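Local coordinates for superantigen-like protein SSL10 (Staphylococcus aureus subsp. aureus, PDB 6LWT) that probably binds the Fc region of human IgG, hindering C1q and classical complement activation, and probably also interferes with plasma clotting through prothrombin, at residues K25-K30 against R47-Q52; F75-R80 against D84-V89; I162-K165 against F169-L172. All blocks are in the same frame, centred on the assembly; numbering follows the deposited sequence.

Interaction 1: K25-K30 against R47-Q52; sequences KTMEMK and RGIKIQ
M27 brings the methyl end of its side chain up against the isoleucines of strand 49-52, CE meeting CD1 of I49 at 4.0 Å and CD1 of I51 at 4.3 Å. The first of these encounters is tip to tip: methionine and isoleucine reach toward each other from two strands that share no hydrogen bond here. The route taken by the methionine explains the meeting. CG stands anti to the carbonyl carbon (chi1 -58°), the chain then runs on extended, and a bend at the last torsion (chi3 -77°) turns CE toward the isoleucine methyls. I49 answers with its longer branch, CG1 leading to CD1, while I51 offers CD1 from a more buried position.

The sulfur has a different neighbour. NH1 of R47, itself an exposed residue, lies 4.2 Å from SD of M27, the two side chains passing at a slant. This is a loose van der Waals approach. M29, two residues further along the same strand, also turns toward 47-52 but is buried, with F44, F46, V73 and F75 among its neighbours.

Backbone pairing is left to other strands: 26-30 bonds to 71-76, whereas 49-54 bonds to 41-46 and 85-93. The contact thus illustrates how a curled sheet brings strands that are not neighbours in its pairing into touch through side chains alone. One methionine, partly exposed, spans to two isoleucines, of which I51 is buried, with the exposed R47 beside the sulfur. Such closure of a curled sheet around apolar side chains is characteristic of the OB-fold β-barrel, the N-terminal domain of staphylococcal superantigen-like proteins.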
ATOM      1  N   LYS A  25       2.397 -11.940  -3.704  1.00 32.08           N
ATOM      2  CA  LYS A  25       1.784 -11.696  -5.013  1.00 33.55           C
ATOM      3  C   LYS A  25       1.055 -10.368  -5.006  1.00 29.53           C
ATOM      4  O   LYS A  25       0.213 -10.132  -4.121  1.00 26.04           O
ATOM      5  CB  LYS A  25       0.753 -12.779  -5.368  1.00 38.44           C
ATOM      6  CG  LYS A  25       1.292 -14.197  -5.487  1.00 43.92           C
ATOM      7  CD  LYS A  25       0.378 -15.072  -6.359  1.00 49.01           C
ATOM      8  CE  LYS A  25       0.715 -15.005  -7.851  1.00 52.01           C
ATOM      9  NZ  LYS A  25       1.518 -16.172  -8.326  1.00 53.61           N
ATOM     10  N   THR A  26       1.364  -9.528  -5.993  1.00 27.85           N
ATOM     11  CA  THR A  26       0.654  -8.270  -6.218  1.00 28.73           C
ATOM     12  C   THR A  26       0.400  -8.067  -7.696  1.00 30.81           C
ATOM     13  O   THR A  26       1.157  -8.555  -8.527  1.00 31.39           O
ATOM     14  CB  THR A  26       1.443  -7.033  -5.720  1.00 30.60           C
ATOM     15  OG1 THR A  26       2.617  -6.828  -6.520  1.00 33.08           O
ATOM     16  CG2 THR A  26       1.842  -7.193  -4.292  1.00 30.26           C
ATOM     17  N   MET A  27      -0.652  -7.332  -8.027  1.00 30.76           N
ATOM     18  CA  MET A  27      -0.930  -6.957  -9.412  1.00 31.53           C
ATOM     19  C   MET A  27      -1.552  -5.583  -9.423  1.00 30.61           C
ATOM     20  O   MET A  27      -2.400  -5.285  -8.575  1.00 24.30           O
ATOM     21  CB  MET A  27      -1.932  -7.923 -10.066  1.00 37.08           C
ATOM     22  CG  MET A  27      -1.534  -9.387 -10.099  1.00 41.01           C
ATOM     23  SD  MET A  27      -2.538 -10.318 -11.284  1.00 49.16           S
ATOM     24  CE  MET A  27      -4.042 -10.484 -10.335  1.00 47.91           C
ATOM     25  N   GLU A  28      -1.122  -4.747 -10.369  1.00 29.73           N
ATOM     26  CA  GLU A  28      -1.786  -3.478 -10.643  1.00 32.48           C
ATOM     27  C   GLU A  28      -2.733  -3.708 -11.795  1.00 33.79           C
ATOM     28  O   GLU A  28      -2.312  -4.112 -12.885  1.00 32.46           O
ATOM     29  CB  GLU A  28      -0.788  -2.400 -11.017  1.00 35.58           C
ATOM     30  CG  GLU A  28       0.199  -2.106  -9.916  1.00 37.96           C
ATOM     31  CD  GLU A  28       1.011  -0.856 -10.168  1.00 41.22           C
ATOM     32  OE1 GLU A  28       2.250  -0.925 -10.026  1.00 40.65           O
ATOM     33  OE2 GLU A  28       0.408   0.194 -10.491  1.00 48.19           O
ATOM     34  N   MET A  29      -4.017  -3.481 -11.552  1.00 33.67           N
ATOM     35  CA  MET A  29      -5.044  -3.739 -12.552  1.00 34.51           C
ATOM     36  C   MET A  29      -5.760  -2.444 -12.827  1.00 34.64           C
ATOM     37  O   MET A  29      -6.348  -1.829 -11.927  1.00 31.17           O
ATOM     38  CB  MET A  29      -6.003  -4.808 -12.074  1.00 37.06           C
ATOM     39  CG  MET A  29      -5.336  -6.165 -11.896  1.00 39.44           C
ATOM     40  SD  MET A  29      -6.369  -7.309 -10.989  1.00 43.48           S
ATOM     41  CE  MET A  29      -6.301  -6.604  -9.372  1.00 41.00           C
ATOM     42  N   LYS A  30      -5.681  -2.030 -14.084  1.00 34.60           N
ATOM     43  CA  LYS A  30      -6.187  -0.747 -14.529  1.00 36.86           C
ATOM     44  C   LYS A  30      -7.519  -0.953 -15.280  1.00 37.09           C
ATOM     45  O   LYS A  30      -7.728  -1.988 -15.939  1.00 36.42           O
ATOM     46  CB  LYS A  30      -5.094  -0.073 -15.385  1.00 40.06           C
ATOM     47  CG  LYS A  30      -5.567   0.995 -16.346  1.00 45.73           C
ATOM     48  CD  LYS A  30      -4.403   1.758 -16.967  1.00 50.60           C
ATOM     49  CE  LYS A  30      -4.087   3.042 -16.205  1.00 53.88           C
ATOM     50  NZ  LYS A  30      -3.143   3.929 -16.947  1.00 55.68           N
ATOM     51  N   ARG A  47      -7.817 -11.503 -16.282  1.00 32.06           N
ATOM     52  CA  ARG A  47      -7.029 -12.534 -16.963  1.00 34.72           C
ATOM     53  C   ARG A  47      -7.591 -13.902 -16.523  1.00 32.96           C
ATOM     54  O   ARG A  47      -6.861 -14.875 -16.355  1.00 34.23           O
ATOM     55  CB  ARG A  47      -5.534 -12.347 -16.613  1.00 36.42           C
ATOM     56  CG  ARG A  47      -4.534 -12.825 -17.654  1.00 38.96           C
ATOM     57  CD  ARG A  47      -3.143 -12.978 -17.055  1.00 39.51           C
ATOM     58  NE  ARG A  47      -2.589 -11.675 -16.678  1.00 40.39           N
ATOM     59  CZ  ARG A  47      -1.817 -11.426 -15.620  1.00 41.01           C
ATOM     60  NH1 ARG A  47      -1.448 -12.384 -14.762  1.00 41.72           N
ATOM     61  NH2 ARG A  47      -1.400 -10.184 -15.413  1.00 46.26           N
ATOM     62  N   GLY A  48      -8.910 -13.938 -16.315  1.00 33.17           N
ATOM     63  CA  GLY A  48      -9.611 -15.112 -15.818  1.00 33.96           C
ATOM     64  C   GLY A  48      -9.480 -15.448 -14.336  1.00 31.37           C
ATOM     65  O   GLY A  48     -10.051 -16.425 -13.892  1.00 32.69           O
ATOM     66  N   ILE A  49      -8.728 -14.671 -13.570  1.00 28.86           N
ATOM     67  CA  ILE A  49      -8.540 -14.950 -12.150  1.00 29.92           C
ATOM     68  C   ILE A  49      -9.686 -14.301 -11.385  1.00 27.39           C
ATOM     69  O   ILE A  49      -9.980 -13.128 -11.597  1.00 26.02           O
ATOM     70  CB  ILE A  49      -7.239 -14.346 -11.604  1.00 32.29           C
ATOM     71  CG1 ILE A  49      -6.020 -14.833 -12.388  1.00 33.20           C
ATOM     72  CG2 ILE A  49      -7.067 -14.721 -10.135  1.00 32.47           C
ATOM     73  CD1 ILE A  49      -4.852 -13.876 -12.261  1.00 33.05           C
ATOM     74  N   LYS A  50     -10.296 -15.059 -10.486  1.00 26.68           N
ATOM     75  CA  LYS A  50     -11.388 -14.570  -9.653  1.00 27.35           C
ATOM     76  C   LYS A  50     -10.829 -13.743  -8.505  1.00 25.68           C
ATOM     77  O   LYS A  50     -10.132 -14.275  -7.657  1.00 23.69           O
ATOM     78  CB  LYS A  50     -12.212 -15.739  -9.103  1.00 28.13           C
ATOM     79  CG  LYS A  50     -12.933 -16.511 -10.193  1.00 29.81           C
ATOM     80  CD  LYS A  50     -13.813 -17.625  -9.633  1.00 31.46           C
ATOM     81  CE  LYS A  50     -12.992 -18.720  -8.987  1.00 32.86           C
ATOM     82  NZ  LYS A  50     -13.831 -19.935  -8.767  1.00 34.78           N
ATOM     83  N   ILE A  51     -11.161 -12.448  -8.490  1.00 24.73           N
ATOM     84  CA  ILE A  51     -10.691 -11.511  -7.472  1.00 23.43           C
ATOM     85  C   ILE A  51     -11.874 -10.990  -6.652  1.00 22.16           C
ATOM     86  O   ILE A  51     -12.852 -10.514  -7.228  1.00 21.66           O
ATOM     87  CB  ILE A  51     -10.007 -10.285  -8.112  1.00 24.60           C
ATOM     88  CG1 ILE A  51      -8.989 -10.688  -9.181  1.00 26.57           C
ATOM     89  CG2 ILE A  51      -9.357  -9.415  -7.033  1.00 25.19           C
ATOM     90  CD1 ILE A  51      -7.865 -11.546  -8.682  1.00 26.90           C
ATOM     91  N   GLN A  52     -11.779 -11.114  -5.334  1.00 20.74           N
ATOM     92  CA  GLN A  52     -12.706 -10.501  -4.405  1.00 20.96           C
ATOM     93  C   GLN A  52     -11.973  -9.467  -3.548  1.00 20.08           C
ATOM     94  O   GLN A  52     -10.972  -9.774  -2.876  1.00 19.17           O
ATOM     95  CB  GLN A  52     -13.360 -11.557  -3.504  1.00 21.36           C
ATOM     96  CG  GLN A  52     -14.279 -10.970  -2.432  1.00 22.71           C
ATOM     97  CD  GLN A  52     -15.275 -11.981  -1.872  1.00 23.20           C
ATOM     98  OE1 GLN A  52     -15.913 -12.711  -2.623  1.00 23.80           O
ATOM     99  NE2 GLN A  52     -15.420 -12.011  -0.553  1.00 23.65           N
TER

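Interaction 2: F75-R80 against D84-V89; sequences FVQEKR and DIFYTV
In the OB-fold domain, the end of strand 71-76 and the short hairpin strand 79-80 both run antiparallel to strand 85-93, and the backbone bonds between F75-R80 and D84-V89 are few but straight. The amide N of E78 donates to O of Y87 at 2.9 Å, and N of Y87 returns a bond to O of K79 at the same length. Nearer the start of the contact a side chain replaces the backbone partner: N of V76 donates to OG1 of T88 (3.0 Å, 166° at the hydrogen), the hydroxyl being placed anti to its own backbone N. A water bridges O of V76, OE2 of E78 and N of V89; OE2 also bonds to OH of Y21, and OE1 pairs with K177.

On one side, R80 runs alongside F86. Its CG sits over the ring face, 3.8 Å from the centroid, in a CH-pi contact, and CZ of F86 in turn lies over the guanidinium, the two planes 41° apart. OD1 of D84 receives NE of R80 on its anti lone pair, a 2.9 Å salt bridge bent to 138° at the hydrogen. Q77 brings NE2 to the edge of the F86 ring. On the other side, K79 bends so that NZ stands 4.2 Å above the Y87 ring centroid, a cation-pi contact; OH of Y87 bonds to D81.

F75 fits obliquely against CB of T88 and CB of F86, and packs on I51 and M29. Strands 26-30 and 49-54 flank the two segments, while K134 of helix 133-148 touches V76 and T88, and Y138 touches V76.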
ATOM      1  N   PHE A  75      -3.905  -4.877  -6.172  1.00 19.16           N
ATOM      2  CA  PHE A  75      -4.178  -6.182  -5.551  1.00 20.06           C
ATOM      3  C   PHE A  75      -2.972  -6.644  -4.752  1.00 20.53           C
ATOM      4  O   PHE A  75      -1.845  -6.609  -5.268  1.00 21.51           O
ATOM      5  CB  PHE A  75      -4.518  -7.190  -6.655  1.00 20.51           C
ATOM      6  CG  PHE A  75      -4.509  -8.628  -6.210  1.00 21.33           C
ATOM      7  CD1 PHE A  75      -3.328  -9.381  -6.239  1.00 22.27           C
ATOM      8  CD2 PHE A  75      -5.684  -9.237  -5.789  1.00 22.61           C
ATOM      9  CE1 PHE A  75      -3.326 -10.710  -5.821  1.00 23.62           C
ATOM     10  CE2 PHE A  75      -5.688 -10.562  -5.386  1.00 23.25           C
ATOM     11  CZ  PHE A  75      -4.512 -11.295  -5.390  1.00 23.70           C
ATOM     12  N   VAL A  76      -3.208  -7.061  -3.504  1.00 20.53           N
ATOM     13  CA  VAL A  76      -2.221  -7.776  -2.696  1.00 20.97           C
ATOM     14  C   VAL A  76      -2.904  -9.036  -2.169  1.00 21.68           C
ATOM     15  O   VAL A  76      -3.948  -8.958  -1.528  1.00 20.52           O
ATOM     16  CB  VAL A  76      -1.698  -6.905  -1.529  1.00 21.00           C
ATOM     17  CG1 VAL A  76      -0.768  -7.694  -0.615  1.00 21.63           C
ATOM     18  CG2 VAL A  76      -0.995  -5.665  -2.083  1.00 20.69           C
ATOM     19  N   GLN A  77      -2.316 -10.196  -2.418  1.00 23.05           N
ATOM     20  CA  GLN A  77      -2.934 -11.452  -1.965  1.00 25.09           C
ATOM     21  C   GLN A  77      -2.945 -11.587  -0.443  1.00 25.16           C
ATOM     22  O   GLN A  77      -1.898 -11.631   0.187  1.00 28.42           O
ATOM     23  CB  GLN A  77      -2.243 -12.672  -2.581  1.00 27.50           C
ATOM     24  CG  GLN A  77      -3.039 -13.952  -2.309  1.00 29.80           C
ATOM     25  CD  GLN A  77      -2.542 -15.170  -3.057  1.00 31.52           C
ATOM     26  OE1 GLN A  77      -2.377 -16.240  -2.462  1.00 36.40           O
ATOM     27  NE2 GLN A  77      -2.336 -15.036  -4.343  1.00 29.58           N
ATOM     28  N   GLU A  78      -4.133 -11.614   0.145  1.00 25.56           N
ATOM     29  CA  GLU A  78      -4.302 -12.002   1.543  1.00 26.54           C
ATOM     30  C   GLU A  78      -4.470 -13.515   1.667  1.00 28.42           C
ATOM     31  O   GLU A  78      -3.980 -14.124   2.631  1.00 29.89           O
ATOM     32  CB  GLU A  78      -5.529 -11.330   2.140  1.00 26.33           C
ATOM     33  CG  GLU A  78      -5.495  -9.819   2.089  1.00 26.20           C
ATOM     34  CD  GLU A  78      -4.372  -9.216   2.920  1.00 26.92           C
ATOM     35  OE1 GLU A  78      -3.963  -9.797   3.959  1.00 24.97           O
ATOM     36  OE2 GLU A  78      -3.919  -8.135   2.529  1.00 24.44           O
ATOM     37  N   LYS A  79      -5.197 -14.100   0.718  1.00 29.58           N
ATOM     38  CA  LYS A  79      -5.370 -15.555   0.637  1.00 32.52           C
ATOM     39  C   LYS A  79      -5.965 -15.982  -0.693  1.00 31.07           C
ATOM     40  O   LYS A  79      -6.483 -15.164  -1.469  1.00 28.15           O
ATOM     41  CB  LYS A  79      -6.244 -16.083   1.791  1.00 35.76           C
ATOM     42  CG  LYS A  79      -7.668 -15.537   1.840  1.00 38.71           C
ATOM     43  CD  LYS A  79      -8.451 -16.208   2.973  1.00 42.99           C
ATOM     44  CE  LYS A  79      -9.943 -16.340   2.690  1.00 45.88           C
ATOM     45  NZ  LYS A  79     -10.743 -15.305   3.392  1.00 47.52           N
ATOM     46  N   ARG A  80      -5.870 -17.281  -0.952  1.00 32.75           N
ATOM     47  CA  ARG A  80      -6.502 -17.930  -2.095  1.00 32.79           C
ATOM     48  C   ARG A  80      -7.244 -19.135  -1.516  1.00 34.52           C
ATOM     49  O   ARG A  80      -6.639 -19.943  -0.821  1.00 35.52           O
ATOM     50  CB  ARG A  80      -5.429 -18.373  -3.089  1.00 36.01           C
ATOM     51  CG  ARG A  80      -5.928 -19.188  -4.278  1.00 39.25           C
ATOM     52  CD  ARG A  80      -4.879 -20.197  -4.730  1.00 42.60           C
ATOM     53  NE  ARG A  80      -5.140 -20.658  -6.098  1.00 46.03           N
ATOM     54  CZ  ARG A  80      -4.220 -20.907  -7.037  1.00 47.25           C
ATOM     55  NH1 ARG A  80      -4.614 -21.311  -8.244  1.00 47.30           N
ATOM     56  NH2 ARG A  80      -2.916 -20.742  -6.809  1.00 49.39           N
ATOM     57  N   ASP A  84     -10.336 -21.204  -5.833  1.00 32.47           N
ATOM     58  CA  ASP A  84      -9.434 -20.309  -6.569  1.00 32.58           C
ATOM     59  C   ASP A  84      -9.963 -18.864  -6.648  1.00 29.01           C
ATOM     60  O   ASP A  84      -9.812 -18.176  -7.658  1.00 26.78           O
ATOM     61  CB  ASP A  84      -9.089 -20.897  -7.937  1.00 35.24           C
ATOM     62  CG  ASP A  84      -8.395 -22.250  -7.811  1.00 39.15           C
ATOM     63  OD1 ASP A  84      -7.287 -22.293  -7.227  1.00 43.43           O
ATOM     64  OD2 ASP A  84      -8.973 -23.261  -8.257  1.00 41.82           O
ATOM     65  N   ILE A  85     -10.592 -18.427  -5.565  1.00 27.43           N
ATOM     66  CA  ILE A  85     -10.911 -17.009  -5.386  1.00 26.50           C
ATOM     67  C   ILE A  85      -9.702 -16.388  -4.676  1.00 23.98           C
ATOM     68  O   ILE A  85      -9.240 -16.904  -3.668  1.00 22.96           O
ATOM     69  CB  ILE A  85     -12.214 -16.799  -4.593  1.00 25.41           C
ATOM     70  CG1 ILE A  85     -13.404 -17.356  -5.402  1.00 25.50           C
ATOM     71  CG2 ILE A  85     -12.429 -15.305  -4.317  1.00 25.48           C
ATOM     72  CD1 ILE A  85     -14.710 -17.463  -4.632  1.00 25.35           C
ATOM     73  N   PHE A  86      -9.205 -15.281  -5.219  1.00 23.32           N
ATOM     74  CA  PHE A  86      -8.041 -14.587  -4.665  1.00 22.45           C
ATOM     75  C   PHE A  86      -8.560 -13.345  -3.945  1.00 21.90           C
ATOM     76  O   PHE A  86      -9.259 -12.549  -4.554  1.00 22.50           O
ATOM     77  CB  PHE A  86      -7.085 -14.216  -5.790  1.00 24.33           C
ATOM     78  CG  PHE A  86      -6.390 -15.398  -6.409  1.00 27.13           C
ATOM     79  CD1 PHE A  86      -7.042 -16.209  -7.331  1.00 29.62           C
ATOM     80  CD2 PHE A  86      -5.087 -15.716  -6.050  1.00 30.81           C
ATOM     81  CE1 PHE A  86      -6.402 -17.298  -7.904  1.00 31.16           C
ATOM     82  CE2 PHE A  86      -4.437 -16.808  -6.615  1.00 31.70           C
ATOM     83  CZ  PHE A  86      -5.104 -17.601  -7.541  1.00 32.48           C
ATOM     84  N   TYR A  87      -8.223 -13.194  -2.662  1.00 21.12           N
ATOM     85  CA  TYR A  87      -8.793 -12.138  -1.823  1.00 22.75           C
ATOM     86  C   TYR A  87      -7.790 -11.018  -1.602  1.00 21.02           C
ATOM     87  O   TYR A  87      -6.614 -11.273  -1.314  1.00 20.71           O
ATOM     88  CB  TYR A  87      -9.245 -12.671  -0.461  1.00 22.62           C
ATOM     89  CG  TYR A  87     -10.355 -13.670  -0.570  1.00 26.04           C
ATOM     90  CD1 TYR A  87     -10.088 -14.999  -0.918  1.00 27.22           C
ATOM     91  CD2 TYR A  87     -11.678 -13.299  -0.367  1.00 26.96           C
ATOM     92  CE1 TYR A  87     -11.108 -15.921  -1.049  1.00 26.99           C
ATOM     93  CE2 TYR A  87     -12.705 -14.223  -0.486  1.00 28.01           C
ATOM     94  CZ  TYR A  87     -12.420 -15.529  -0.832  1.00 28.52           C
ATOM     95  OH  TYR A  87     -13.462 -16.443  -0.960  1.00 29.27           O
ATOM     96  N   THR A  88      -8.288  -9.790  -1.678  1.00 19.84           N
ATOM     97  CA  THR A  88      -7.468  -8.595  -1.438  1.00 20.04           C
ATOM     98  C   THR A  88      -8.324  -7.608  -0.629  1.00 20.39           C
ATOM     99  O   THR A  88      -9.558  -7.750  -0.555  1.00 18.29           O
ATOM    100  CB  THR A  88      -6.943  -8.012  -2.772  1.00 20.24           C
ATOM    101  OG1 THR A  88      -6.044  -6.906  -2.546  1.00 20.22           O
ATOM    102  CG2 THR A  88      -8.083  -7.591  -3.683  1.00 20.42           C
ATOM    103  N   VAL A  89      -7.677  -6.615  -0.015  1.00 20.05           N
ATOM    104  CA  VAL A  89      -8.380  -5.648   0.836  1.00 18.94           C
ATOM    105  C   VAL A  89      -8.084  -4.232   0.335  1.00 19.35           C
ATOM    106  O   VAL A  89      -6.932  -3.860   0.189  1.00 16.81           O
ATOM    107  CB  VAL A  89      -7.959  -5.777   2.307  1.00 19.38           C
ATOM    108  CG1 VAL A  89      -8.674  -4.746   3.180  1.00 20.11           C
ATOM    109  CG2 VAL A  89      -8.211  -7.191   2.860  1.00 21.09           C
TER
HETATM  110  O   HOH W   1      -4.864  -7.216   0.250  1.00 19.86           O

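Interaction 3: I162-K165 against F169-L172; sequences ISLK and FYNL
With CG1 anti to the carbonyl carbon (chi1 -59°) and CD1 extended beyond it, I162 reaches toward L172; the matching first torsion of L172, -54°, brings its CD1 within 3.8 Å of CD1 of I162. The two belong to the β-hairpin 159-164 and 169-173 of the β-grasp domain; within it, strand pieces 162-164 and 169-172 run antiparallel at 177°. I162 and Y170 form a hydrogen-bonded pair, N of I162 to O of Y170 at 2.8 Å and N of Y170 to O of I162 at 2.9 Å, whereas S163 and F169 make the adjoining non-hydrogen-bonded pair.

The face bearing I162 and Y170 is the one turned to helix 133-148, where I162 packs on L136 and L140 and Y170 on L133. On this face CD1 of L164 also approaches CE1 of Y170 obliquely, while OH of Y170 bonds to E185. The other face carries S163 and F169; the F169 ring leads away from strand 162-164 and forms a cation-pi contact with K161. At the pair of bonds, O of I162 has a second, weaker neighbour besides the Y170 amide: CA of F169 comes within 3.1 Å of it in a CA-H...O contact.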
ATOM      1  N   ILE A 162       4.852   9.645   6.006  1.00 16.42           N
ATOM      2  CA  ILE A 162       4.514  10.271   4.734  1.00 16.47           C
ATOM      3  C   ILE A 162       3.845  11.617   5.050  1.00 17.51           C
ATOM      4  O   ILE A 162       2.752  11.648   5.624  1.00 17.53           O
ATOM      5  CB  ILE A 162       3.572   9.360   3.920  1.00 16.47           C
ATOM      6  CG1 ILE A 162       4.228   7.995   3.641  1.00 16.81           C
ATOM      7  CG2 ILE A 162       3.137  10.037   2.631  1.00 16.57           C
ATOM      8  CD1 ILE A 162       3.227   6.876   3.437  1.00 17.37           C
ATOM      9  N   SER A 163       4.482  12.721   4.658  1.00 16.86           N
ATOM     10  CA  SER A 163       3.953  14.032   4.905  1.00 16.54           C
ATOM     11  C   SER A 163       3.422  14.666   3.624  1.00 17.50           C
ATOM     12  O   SER A 163       4.038  14.557   2.540  1.00 16.62           O
ATOM     13  CB  SER A 163       5.028  14.909   5.546  1.00 18.17           C
ATOM     14  OG  SER A 163       5.386  14.360   6.810  1.00 19.97           O
ATOM     15  N   LEU A 164       2.288  15.336   3.769  1.00 17.17           N
ATOM     16  CA  LEU A 164       1.646  16.045   2.685  1.00 18.07           C
ATOM     17  C   LEU A 164       1.936  17.543   2.812  1.00 19.68           C
ATOM     18  O   LEU A 164       2.293  18.039   3.885  1.00 17.74           O
ATOM     19  CB  LEU A 164       0.146  15.787   2.649  1.00 17.99           C
ATOM     20  CG  LEU A 164      -0.365  14.332   2.654  1.00 19.53           C
ATOM     21  CD1 LEU A 164      -1.853  14.304   2.352  1.00 20.23           C
ATOM     22  CD2 LEU A 164       0.437  13.424   1.744  1.00 19.57           C
ATOM     23  N   LYS A 165       1.806  18.255   1.699  1.00 22.52           N
ATOM     24  CA  LYS A 165       2.113  19.686   1.673  1.00 24.28           C
ATOM     25  C   LYS A 165       1.325  20.541   2.675  1.00 24.81           C
ATOM     26  O   LYS A 165       1.852  21.540   3.174  1.00 26.31           O
ATOM     27  CB  LYS A 165       1.974  20.221   0.242  1.00 26.31           C
ATOM     28  CG  LYS A 165       3.159  19.784  -0.589  1.00 28.51           C
ATOM     29  CD  LYS A 165       2.922  19.901  -2.077  1.00 31.34           C
ATOM     30  CE  LYS A 165       4.075  19.232  -2.784  1.00 32.79           C
ATOM     31  NZ  LYS A 165       3.906  19.328  -4.248  1.00 34.20           N
ATOM     32  N   PHE A 169      -0.316  13.938   7.563  1.00 18.91           N
ATOM     33  CA  PHE A 169       0.674  12.900   7.491  1.00 17.29           C
ATOM     34  C   PHE A 169       0.106  11.559   7.891  1.00 17.81           C
ATOM     35  O   PHE A 169      -0.964  11.465   8.533  1.00 16.20           O
ATOM     36  CB  PHE A 169       1.938  13.228   8.311  1.00 17.54           C
ATOM     37  CG  PHE A 169       1.732  13.236   9.804  1.00 18.44           C
ATOM     38  CD1 PHE A 169       1.903  12.067  10.549  1.00 18.42           C
ATOM     39  CD2 PHE A 169       1.394  14.408  10.471  1.00 18.16           C
ATOM     40  CE1 PHE A 169       1.736  12.071  11.928  1.00 19.35           C
ATOM     41  CE2 PHE A 169       1.248  14.424  11.854  1.00 19.31           C
ATOM     42  CZ  PHE A 169       1.382  13.244  12.582  1.00 19.68           C
ATOM     43  N   TYR A 170       0.850  10.535   7.500  1.00 17.88           N
ATOM     44  CA  TYR A 170       0.575   9.161   7.908  1.00 18.79           C
ATOM     45  C   TYR A 170       1.877   8.616   8.476  1.00 20.46           C
ATOM     46  O   TYR A 170       2.886   8.582   7.766  1.00 19.80           O
ATOM     47  CB  TYR A 170       0.146   8.303   6.707  1.00 21.10           C
ATOM     48  CG  TYR A 170      -1.047   8.846   5.945  1.00 23.28           C
ATOM     49  CD1 TYR A 170      -0.859   9.742   4.895  1.00 25.81           C
ATOM     50  CD2 TYR A 170      -2.358   8.530   6.312  1.00 24.43           C
ATOM     51  CE1 TYR A 170      -1.953  10.287   4.207  1.00 28.50           C
ATOM     52  CE2 TYR A 170      -3.446   9.062   5.625  1.00 27.34           C
ATOM     53  CZ  TYR A 170      -3.235   9.941   4.572  1.00 28.99           C
ATOM     54  OH  TYR A 170      -4.278  10.498   3.859  1.00 31.72           O
ATOM     55  N   ASN A 171       1.862   8.160   9.731  1.00 19.18           N
ATOM     56  CA  ASN A 171       3.034   7.525  10.300  1.00 19.73           C
ATOM     57  C   ASN A 171       2.787   6.017  10.353  1.00 20.01           C
ATOM     58  O   ASN A 171       1.886   5.563  11.067  1.00 19.27           O
ATOM     59  CB  ASN A 171       3.342   8.112  11.671  1.00 21.66           C
ATOM     60  CG  ASN A 171       4.622   7.560  12.247  1.00 25.33           C
ATOM     61  OD1 ASN A 171       5.699   7.806  11.714  1.00 25.31           O
ATOM     62  ND2 ASN A 171       4.505   6.752  13.308  1.00 27.66           N
ATOM     63  N   LEU A 172       3.562   5.270   9.577  1.00 18.58           N
ATOM     64  CA  LEU A 172       3.439   3.811   9.474  1.00 20.51           C
ATOM     65  C   LEU A 172       4.437   3.101  10.365  1.00 19.68           C
ATOM     66  O   LEU A 172       5.619   3.469  10.413  1.00 19.50           O
ATOM     67  CB  LEU A 172       3.677   3.363   8.043  1.00 21.35           C
ATOM     68  CG  LEU A 172       2.818   4.040   6.990  1.00 23.07           C
ATOM     69  CD1 LEU A 172       3.317   3.703   5.600  1.00 23.96           C
ATOM     70  CD2 LEU A 172       1.382   3.608   7.148  1.00 25.41           C
TER

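Read from the N terminus, the contacts follow one another in series, none nested in or crossing another. Interaction 1 closes over 16 residues, mostly the strands 32-37 and 41-46, and interaction 2 closes a short hairpin turn. Both lie in the OB-fold domain, with centres about 9 Å apart, and they share one sheet: O of M27 probably accepts a hydrogen bond from N of F75, and O of K50 from N of F86, so each strand of the first contact runs beside one of the second. Interaction 3 closes another tight turn in the β-grasp domain, its centre about 27 Å from that of interaction 2. Helix 133-148 lies against segments from all three, though in interaction 1 through residues outside the contact itself.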